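Local coordinates for protein succinyl-CoA ligase (ADP-forming) subunit alpha (Methanosaeta concilii, PDB 6HXI) that belongs to the succinyl-CoA synthetase-like family, joins CoA-ligase-type and citrate-synthase-like regions in one chain, and binds coenzyme A, at residues D30-V34 against I158-I162; I162-R168 against F328-P334. The contacts are given in a common frame with arbitrary orientation. Residue numbers count along the deposited sequence, not the author numbering.

Overall arrangement
A single short helix can serve two contacts, one along its flank and one at its C-terminal end, as helix 158-163 does here. Contact 1 lays its flank against the end of helix 22-34, and contact 2 sets its C-terminal turn against the extended segment 328-334. The contact centres are 10 Å apart and I162 belongs to both. The helix end itself ties them together: L166 N lies 2.9 Å from I161 O, a probable hydrogen bond. P334 CG also reaches to 3.3 Å from V34 O, and F31 CZ to 3.4 Å from L166 O. Contact 1 is buried, with the I161 side chain about 12 Å from a bound citrate anion, whereas contact 2 is a surface contact.

Contact 1 (D30-V34 against I158-I162); sequences DFDYV and IENII
Both segments are helical: D30-V34 is the last turn of helix 22-34, and I158-I162 supplies most of the short helix 158-163. Their local axes run in roughly the same direction, at a signed crossing angle of -38°, and approach to 10.9 Å. D30 and I158 set the register, with CA atoms 7.1 Å apart, and each helix keeps its own i to i+4 bond, V34 N to D30 O at 3.1 Å and I162 N to I158 O at 2.9 Å. The interface is apolar packing between two helices more than 120 residues apart; helix 22-34 follows the first strand of the parallel-rich, Rossmann-like N-terminal sheet. I158, with chi1 and chi2 both m, fills the gap: its CG1 lies 3.6 Å from D30 CB and its CD1 3.8 Å from V34 CG2. One turn further on, I161 CG2 meets V34 CG2 at 4.2 Å and the edge of the F31 ring at CD1, 3.8 Å away. The CA-to-CB bond of F31 points sideways to I158-I162, and with chi1 t the ring end comes nearer, to I161. R150 of strand 149-150 touches both F31 and I161, while the carboxylate of D30 forms a salt bridge with R350 of the second subunit.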
ATOM      1  N   ASP B  30     -21.302  13.612  36.122  1.00 36.45           N
ATOM      2  CA  ASP B  30     -22.111  12.602  36.794  1.00 37.30           C
ATOM      3  C   ASP B  30     -22.952  13.228  37.914  1.00 41.92           C
ATOM      4  O   ASP B  30     -24.113  12.865  38.087  1.00 42.79           O
ATOM      5  CB  ASP B  30     -21.210  11.470  37.329  1.00 39.21           C
ATOM      6  CG  ASP B  30     -20.835  10.401  36.317  1.00 51.01           C
ATOM      7  OD1 ASP B  30     -21.330  10.463  35.172  1.00 51.12           O
ATOM      8  OD2 ASP B  30     -20.088   9.473  36.688  1.00 59.51           O
ATOM      9  N   PHE B  31     -22.372  14.182  38.642  1.00 38.88           N
ATOM     10  CA  PHE B  31     -23.047  14.902  39.726  1.00 39.56           C
ATOM     11  C   PHE B  31     -24.166  15.780  39.154  1.00 42.71           C
ATOM     12  O   PHE B  31     -25.275  15.745  39.657  1.00 42.06           O
ATOM     13  CB  PHE B  31     -22.042  15.753  40.519  1.00 40.34           C
ATOM     14  CG  PHE B  31     -22.625  16.392  41.757  1.00 42.25           C
ATOM     15  CD1 PHE B  31     -23.101  15.612  42.811  1.00 45.04           C
ATOM     16  CD2 PHE B  31     -22.706  17.774  41.872  1.00 44.03           C
ATOM     17  CE1 PHE B  31     -23.630  16.209  43.970  1.00 45.71           C
ATOM     18  CE2 PHE B  31     -23.252  18.369  43.026  1.00 47.18           C
ATOM     19  CZ  PHE B  31     -23.698  17.580  44.066  1.00 45.39           C
ATOM     20  N   ASP B  32     -23.884  16.498  38.060  1.00 39.63           N
ATOM     21  CA  ASP B  32     -24.855  17.335  37.377  1.00 41.14           C
ATOM     22  C   ASP B  32     -26.046  16.479  36.947  1.00 45.10           C
ATOM     23  O   ASP B  32     -27.182  16.861  37.184  1.00 45.94           O
ATOM     24  CB  ASP B  32     -24.216  18.014  36.149  1.00 42.93           C
ATOM     25  CG  ASP B  32     -22.981  18.845  36.426  1.00 57.22           C
ATOM     26  OD1 ASP B  32     -22.855  19.375  37.563  1.00 59.53           O
ATOM     27  OD2 ASP B  32     -22.147  18.981  35.510  1.00 63.04           O
ATOM     28  N   TYR B  33     -25.775  15.286  36.388  1.00 40.29           N
ATOM     29  CA  TYR B  33     -26.812  14.352  35.984  1.00 40.43           C
ATOM     30  C   TYR B  33     -27.725  13.897  37.177  1.00 47.52           C
ATOM     31  O   TYR B  33     -28.947  14.025  37.069  1.00 49.41           O
ATOM     32  CB  TYR B  33     -26.205  13.149  35.245  1.00 38.68           C
ATOM     33  CG  TYR B  33     -27.257  12.216  34.709  1.00 37.55           C
ATOM     34  CD1 TYR B  33     -27.946  12.514  33.539  1.00 40.25           C
ATOM     35  CD2 TYR B  33     -27.585  11.046  35.383  1.00 38.70           C
ATOM     36  CE1 TYR B  33     -28.957  11.674  33.061  1.00 44.49           C
ATOM     37  CE2 TYR B  33     -28.581  10.194  34.914  1.00 41.01           C
ATOM     38  CZ  TYR B  33     -29.269  10.517  33.756  1.00 51.39           C
ATOM     39  OH  TYR B  33     -30.240   9.674  33.290  1.00 57.49           O
ATOM     40  N   VAL B  34     -27.129  13.380  38.286  1.00 43.02           N
ATOM     41  CA  VAL B  34     -27.868  12.898  39.461  1.00 44.79           C
ATOM     42  C   VAL B  34     -28.605  14.038  40.205  1.00 52.13           C
ATOM     43  O   VAL B  34     -29.572  13.760  40.896  1.00 54.43           O
ATOM     44  CB  VAL B  34     -27.040  12.019  40.441  1.00 47.73           C
ATOM     45  CG1 VAL B  34     -26.597  10.713  39.790  1.00 45.93           C
ATOM     46  CG2 VAL B  34     -25.858  12.773  41.043  1.00 46.82           C
ATOM     47  N   ILE B 158     -20.045   8.328  42.661  1.00 45.00           N
ATOM     48  CA  ILE B 158     -21.494   8.588  42.625  1.00 45.09           C
ATOM     49  C   ILE B 158     -22.205   7.791  43.728  1.00 50.34           C
ATOM     50  O   ILE B 158     -23.192   8.279  44.298  1.00 50.84           O
ATOM     51  CB  ILE B 158     -22.072   8.397  41.188  1.00 47.78           C
ATOM     52  CG1 ILE B 158     -21.830   9.659  40.340  1.00 47.47           C
ATOM     53  CG2 ILE B 158     -23.554   8.051  41.166  1.00 51.28           C
ATOM     54  CD1 ILE B 158     -22.565  10.948  40.747  1.00 48.54           C
ATOM     55  N   GLU B 159     -21.662   6.609  44.082  1.00 48.44           N
ATOM     56  CA  GLU B 159     -22.186   5.778  45.182  1.00 50.69           C
ATOM     57  C   GLU B 159     -22.090   6.554  46.502  1.00 51.50           C
ATOM     58  O   GLU B 159     -23.061   6.629  47.253  1.00 51.84           O
ATOM     59  CB  GLU B 159     -21.430   4.433  45.267  1.00 53.15           C
ATOM     60  CG  GLU B 159     -21.995   3.380  44.317  1.00 74.26           C
ATOM     61  CD  GLU B 159     -21.065   2.271  43.853  1.00107.85           C
ATOM     62  OE1 GLU B 159     -21.582   1.191  43.484  1.00106.45           O
ATOM     63  OE2 GLU B 159     -19.831   2.486  43.820  1.00107.03           O
ATOM     64  N   ASN B 160     -20.932   7.177  46.746  1.00 46.99           N
ATOM     65  CA  ASN B 160     -20.693   8.017  47.915  1.00 46.33           C
ATOM     66  C   ASN B 160     -21.604   9.247  47.896  1.00 48.84           C
ATOM     67  O   ASN B 160     -22.157   9.587  48.940  1.00 48.70           O
ATOM     68  CB  ASN B 160     -19.216   8.414  48.018  1.00 44.15           C
ATOM     69  CG  ASN B 160     -18.916   9.253  49.225  1.00 54.89           C
ATOM     70  OD1 ASN B 160     -19.007   8.820  50.379  1.00 48.80           O
ATOM     71  ND2 ASN B 160     -18.648  10.507  48.987  1.00 47.71           N
ATOM     72  N   ILE B 161     -21.806   9.886  46.718  1.00 44.20           N
ATOM     73  CA  ILE B 161     -22.712  11.041  46.589  1.00 43.69           C
ATOM     74  C   ILE B 161     -24.130  10.652  46.994  1.00 49.93           C
ATOM     75  O   ILE B 161     -24.768  11.383  47.762  1.00 50.15           O
ATOM     76  CB  ILE B 161     -22.623  11.701  45.182  1.00 45.08           C
ATOM     77  CG1 ILE B 161     -21.415  12.622  45.115  1.00 44.33           C
ATOM     78  CG2 ILE B 161     -23.913  12.451  44.765  1.00 45.38           C
ATOM     79  CD1 ILE B 161     -20.651  12.354  43.966  1.00 57.32           C
ATOM     80  N   ILE B 162     -24.591   9.468  46.524  1.00 47.67           N
ATOM     81  CA  ILE B 162     -25.912   8.917  46.840  1.00 47.96           C
ATOM     82  C   ILE B 162     -26.005   8.563  48.327  1.00 53.72           C
ATOM     83  O   ILE B 162     -26.933   9.026  49.003  1.00 54.57           O
ATOM     84  CB  ILE B 162     -26.279   7.738  45.895  1.00 50.31           C
ATOM     85  CG1 ILE B 162     -26.503   8.249  44.453  1.00 49.56           C
ATOM     86  CG2 ILE B 162     -27.506   7.004  46.408  1.00 52.51           C
ATOM     87  CD1 ILE B 162     -26.332   7.198  43.341  1.00 60.80           C
TER

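Contact 2 (I162-R168 against F328-P334); sequences IASKLYR and FDEPEVP
E330 bridges two basic side chains: K165 NZ donates to its OE1 at 2.8 Å, and R168 NE reaches its OE2 at 3.1 Å in a weak, bent hydrogen bond. Together the three residues form a salt-bridge network at the protein surface. R168 CD lies 3.5 Å from F328 CE2, at the edge of the ring, while F328 CZ sits over one face of the guanidinium. Both basic side chains belong to the turn that follows helix 158-163, whose end closes in a Schellman motif: K165, at phi/psi 51/43, is the C-prime residue, with K165 N bonded to I162 O at 2.9 Å and L166 N directed to I161 O. A type I turn from K165 to R168 then presents Y167 and R168 to F328-P334, in the loop between helix 308-322 and strand 338-339. Nearest CA pairs are I162 with V333, 7.3 Å, and R168 with P331, 7.6 Å. Y167, chi1 p, takes a CH-pi contact from P334, whose CD stands 3.6 Å from the ring centroid almost on its normal; P331 CG approaches the ring edge, 4.2 Å from Y167 CE1. Beyond, I162 CG2 packs on V333 CG1 at 3.9 Å.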
ATOM      1  N   ILE B 162     -24.591   9.468  46.524  1.00 47.67           N
ATOM      2  CA  ILE B 162     -25.912   8.917  46.840  1.00 47.96           C
ATOM      3  C   ILE B 162     -26.005   8.563  48.327  1.00 53.72           C
ATOM      4  O   ILE B 162     -26.933   9.026  49.003  1.00 54.57           O
ATOM      5  CB  ILE B 162     -26.279   7.738  45.895  1.00 50.31           C
ATOM      6  CG1 ILE B 162     -26.503   8.249  44.453  1.00 49.56           C
ATOM      7  CG2 ILE B 162     -27.506   7.004  46.408  1.00 52.51           C
ATOM      8  CD1 ILE B 162     -26.332   7.198  43.341  1.00 60.80           C
ATOM      9  N   ALA B 163     -25.025   7.792  48.849  1.00 51.05           N
ATOM     10  CA  ALA B 163     -24.992   7.370  50.270  1.00 52.47           C
ATOM     11  C   ALA B 163     -24.965   8.543  51.247  1.00 55.28           C
ATOM     12  O   ALA B 163     -25.505   8.435  52.347  1.00 56.58           O
ATOM     13  CB  ALA B 163     -23.796   6.458  50.524  1.00 52.94           C
ATOM     14  N   SER B 164     -24.323   9.656  50.858  1.00 50.39           N
ATOM     15  CA  SER B 164     -24.252  10.854  51.694  1.00 50.14           C
ATOM     16  C   SER B 164     -25.354  11.874  51.362  1.00 53.81           C
ATOM     17  O   SER B 164     -25.359  12.967  51.931  1.00 52.77           O
ATOM     18  CB  SER B 164     -22.860  11.473  51.635  1.00 50.28           C
ATOM     19  OG  SER B 164     -21.959  10.692  52.404  1.00 53.83           O
ATOM     20  N   LYS B 165     -26.301  11.501  50.460  1.00 49.98           N
ATOM     21  CA  LYS B 165     -27.440  12.330  50.051  1.00 50.42           C
ATOM     22  C   LYS B 165     -27.026  13.758  49.615  1.00 52.40           C
ATOM     23  O   LYS B 165     -27.665  14.751  49.973  1.00 53.88           O
ATOM     24  CB  LYS B 165     -28.537  12.355  51.150  1.00 55.18           C
ATOM     25  CG  LYS B 165     -29.137  10.993  51.502  1.00 65.65           C
ATOM     26  CD  LYS B 165     -30.316  11.116  52.482  1.00 73.75           C
ATOM     27  CE  LYS B 165     -29.886  11.066  53.931  1.00 92.68           C
ATOM     28  NZ  LYS B 165     -31.023  11.308  54.864  1.00108.72           N
ATOM     29  N   LEU B 166     -25.954  13.839  48.840  1.00 46.21           N
ATOM     30  CA  LEU B 166     -25.384  15.086  48.341  1.00 44.28           C
ATOM     31  C   LEU B 166     -26.044  15.632  47.070  1.00 47.94           C
ATOM     32  O   LEU B 166     -25.688  16.718  46.629  1.00 47.68           O
ATOM     33  CB  LEU B 166     -23.856  14.933  48.152  1.00 41.85           C
ATOM     34  CG  LEU B 166     -23.052  14.697  49.455  1.00 44.38           C
ATOM     35  CD1 LEU B 166     -21.651  14.248  49.150  1.00 42.91           C
ATOM     36  CD2 LEU B 166     -23.058  15.947  50.366  1.00 43.89           C
ATOM     37  N   TYR B 167     -27.013  14.903  46.505  1.00 45.98           N
ATOM     38  CA  TYR B 167     -27.783  15.303  45.317  1.00 46.21           C
ATOM     39  C   TYR B 167     -28.919  16.305  45.680  1.00 54.24           C
ATOM     40  O   TYR B 167     -29.551  16.855  44.770  1.00 55.78           O
ATOM     41  CB  TYR B 167     -28.339  14.062  44.568  1.00 46.48           C
ATOM     42  CG  TYR B 167     -29.032  13.077  45.487  1.00 46.98           C
ATOM     43  CD1 TYR B 167     -30.370  13.243  45.835  1.00 50.44           C
ATOM     44  CD2 TYR B 167     -28.337  12.014  46.050  1.00 45.93           C
ATOM     45  CE1 TYR B 167     -30.998  12.368  46.722  1.00 51.64           C
ATOM     46  CE2 TYR B 167     -28.956  11.133  46.929  1.00 47.80           C
ATOM     47  CZ  TYR B 167     -30.284  11.318  47.271  1.00 55.88           C
ATOM     48  OH  TYR B 167     -30.905  10.431  48.111  1.00 59.31           O
ATOM     49  N   ARG B 168     -29.150  16.545  47.000  1.00 50.45           N
ATOM     50  CA  ARG B 168     -30.119  17.487  47.580  1.00 51.96           C
ATOM     51  C   ARG B 168     -29.483  18.325  48.709  1.00 57.46           C
ATOM     52  O   ARG B 168     -28.800  17.754  49.577  1.00 56.39           O
ATOM     53  CB  ARG B 168     -31.357  16.747  48.163  1.00 52.53           C
ATOM     54  CG  ARG B 168     -30.998  15.507  48.994  1.00 54.15           C
ATOM     55  CD  ARG B 168     -31.868  15.430  50.183  1.00 52.37           C
ATOM     56  NE  ARG B 168     -31.239  14.792  51.333  1.00 66.71           N
ATOM     57  CZ  ARG B 168     -30.429  15.415  52.181  1.00 88.47           C
ATOM     58  NH1 ARG B 168     -30.064  16.671  51.961  1.00 72.26           N
ATOM     59  NH2 ARG B 168     -29.924  14.766  53.220  1.00 89.09           N
ATOM     60  N   PHE B 328     -38.031  18.053  55.589  1.00 80.60           N
ATOM     61  CA  PHE B 328     -38.438  17.845  54.195  1.00 80.06           C
ATOM     62  C   PHE B 328     -38.446  16.367  53.765  1.00 83.15           C
ATOM     63  O   PHE B 328     -37.778  15.522  54.372  1.00 82.36           O
ATOM     64  CB  PHE B 328     -37.589  18.706  53.233  1.00 81.37           C
ATOM     65  CG  PHE B 328     -36.135  18.316  53.140  1.00 81.45           C
ATOM     66  CD1 PHE B 328     -35.200  18.837  54.026  1.00 83.77           C
ATOM     67  CD2 PHE B 328     -35.693  17.442  52.151  1.00 82.93           C
ATOM     68  CE1 PHE B 328     -33.854  18.479  53.934  1.00 83.83           C
ATOM     69  CE2 PHE B 328     -34.351  17.077  52.065  1.00 84.25           C
ATOM     70  CZ  PHE B 328     -33.438  17.599  52.954  1.00 82.25           C
ATOM     71  N   ASP B 329     -39.183  16.083  52.680  1.00 79.39           N
ATOM     72  CA  ASP B 329     -39.359  14.755  52.114  1.00 78.57           C
ATOM     73  C   ASP B 329     -38.151  14.373  51.272  1.00 80.43           C
ATOM     74  O   ASP B 329     -37.676  15.181  50.462  1.00 77.99           O
ATOM     75  CB  ASP B 329     -40.654  14.701  51.278  1.00 81.63           C
ATOM     76  CG  ASP B 329     -41.886  14.282  52.061  1.00 96.50           C
ATOM     77  OD1 ASP B 329     -41.812  13.256  52.784  1.00 96.92           O
ATOM     78  OD2 ASP B 329     -42.932  14.963  51.935  1.00104.91           O
ATOM     79  N   GLU B 330     -37.655  13.136  51.466  1.00 77.17           N
ATOM     80  CA  GLU B 330     -36.512  12.616  50.713  1.00 76.50           C
ATOM     81  C   GLU B 330     -36.803  12.538  49.212  1.00 81.30           C
ATOM     82  O   GLU B 330     -37.730  11.816  48.827  1.00 81.76           O
ATOM     83  CB  GLU B 330     -36.015  11.267  51.271  1.00 77.24           C
ATOM     84  CG  GLU B 330     -35.188  11.393  52.550  1.00 86.44           C
ATOM     85  CD  GLU B 330     -33.890  12.195  52.528  1.00 98.94           C
ATOM     86  OE1 GLU B 330     -33.307  12.378  53.620  1.00 88.92           O
ATOM     87  OE2 GLU B 330     -33.454  12.637  51.437  1.00 86.21           O
ATOM     88  N   PRO B 331     -36.078  13.311  48.350  1.00 77.30           N
ATOM     89  CA  PRO B 331     -36.370  13.265  46.903  1.00 77.29           C
ATOM     90  C   PRO B 331     -35.985  11.922  46.277  1.00 81.27           C
ATOM     91  O   PRO B 331     -35.347  11.096  46.944  1.00 80.40           O
ATOM     92  CB  PRO B 331     -35.580  14.451  46.333  1.00 78.47           C
ATOM     93  CG  PRO B 331     -34.458  14.644  47.274  1.00 82.07           C
ATOM     94  CD  PRO B 331     -34.953  14.227  48.641  1.00 78.13           C
ATOM     95  N   GLU B 332     -36.414  11.681  45.026  1.00 78.14           N
ATOM     96  CA  GLU B 332     -36.148  10.422  44.329  1.00 77.56           C
ATOM     97  C   GLU B 332     -34.650  10.096  44.304  1.00 80.50           C
ATOM     98  O   GLU B 332     -33.844  10.978  43.994  1.00 80.22           O
ATOM     99  CB  GLU B 332     -36.750  10.431  42.913  1.00 79.51           C
ATOM    100  CG  GLU B 332     -38.273  10.501  42.877  1.00 95.68           C
ATOM    101  CD  GLU B 332     -39.037   9.319  43.454  1.00124.28           C
ATOM    102  OE1 GLU B 332     -38.861   8.187  42.946  1.00116.46           O
ATOM    103  OE2 GLU B 332     -39.837   9.535  44.394  1.00121.58           O
ATOM    104  N   VAL B 333     -34.285   8.856  44.703  1.00 75.86           N
ATOM    105  CA  VAL B 333     -32.900   8.388  44.739  1.00 75.03           C
ATOM    106  C   VAL B 333     -32.395   8.212  43.280  1.00 81.84           C
ATOM    107  O   VAL B 333     -32.948   7.399  42.529  1.00 82.58           O
ATOM    108  CB  VAL B 333     -32.680   7.140  45.642  1.00 78.14           C
ATOM    109  CG1 VAL B 333     -31.247   6.620  45.544  1.00 76.84           C
ATOM    110  CG2 VAL B 333     -33.020   7.451  47.098  1.00 78.38           C
ATOM    111  N   PRO B 334     -31.388   9.012  42.853  1.00 77.91           N
ATOM    112  CA  PRO B 334     -30.914   8.921  41.460  1.00 77.15           C
ATOM    113  C   PRO B 334     -30.099   7.654  41.135  1.00 78.66           C
ATOM    114  O   PRO B 334     -29.646   6.945  42.050  1.00 78.30           O
ATOM    115  CB  PRO B 334     -30.115  10.216  41.267  1.00 79.14           C
ATOM    116  CG  PRO B 334     -30.268  11.003  42.550  1.00 84.20           C
ATOM    117  CD  PRO B 334     -30.643  10.039  43.605  1.00 79.43           C
TER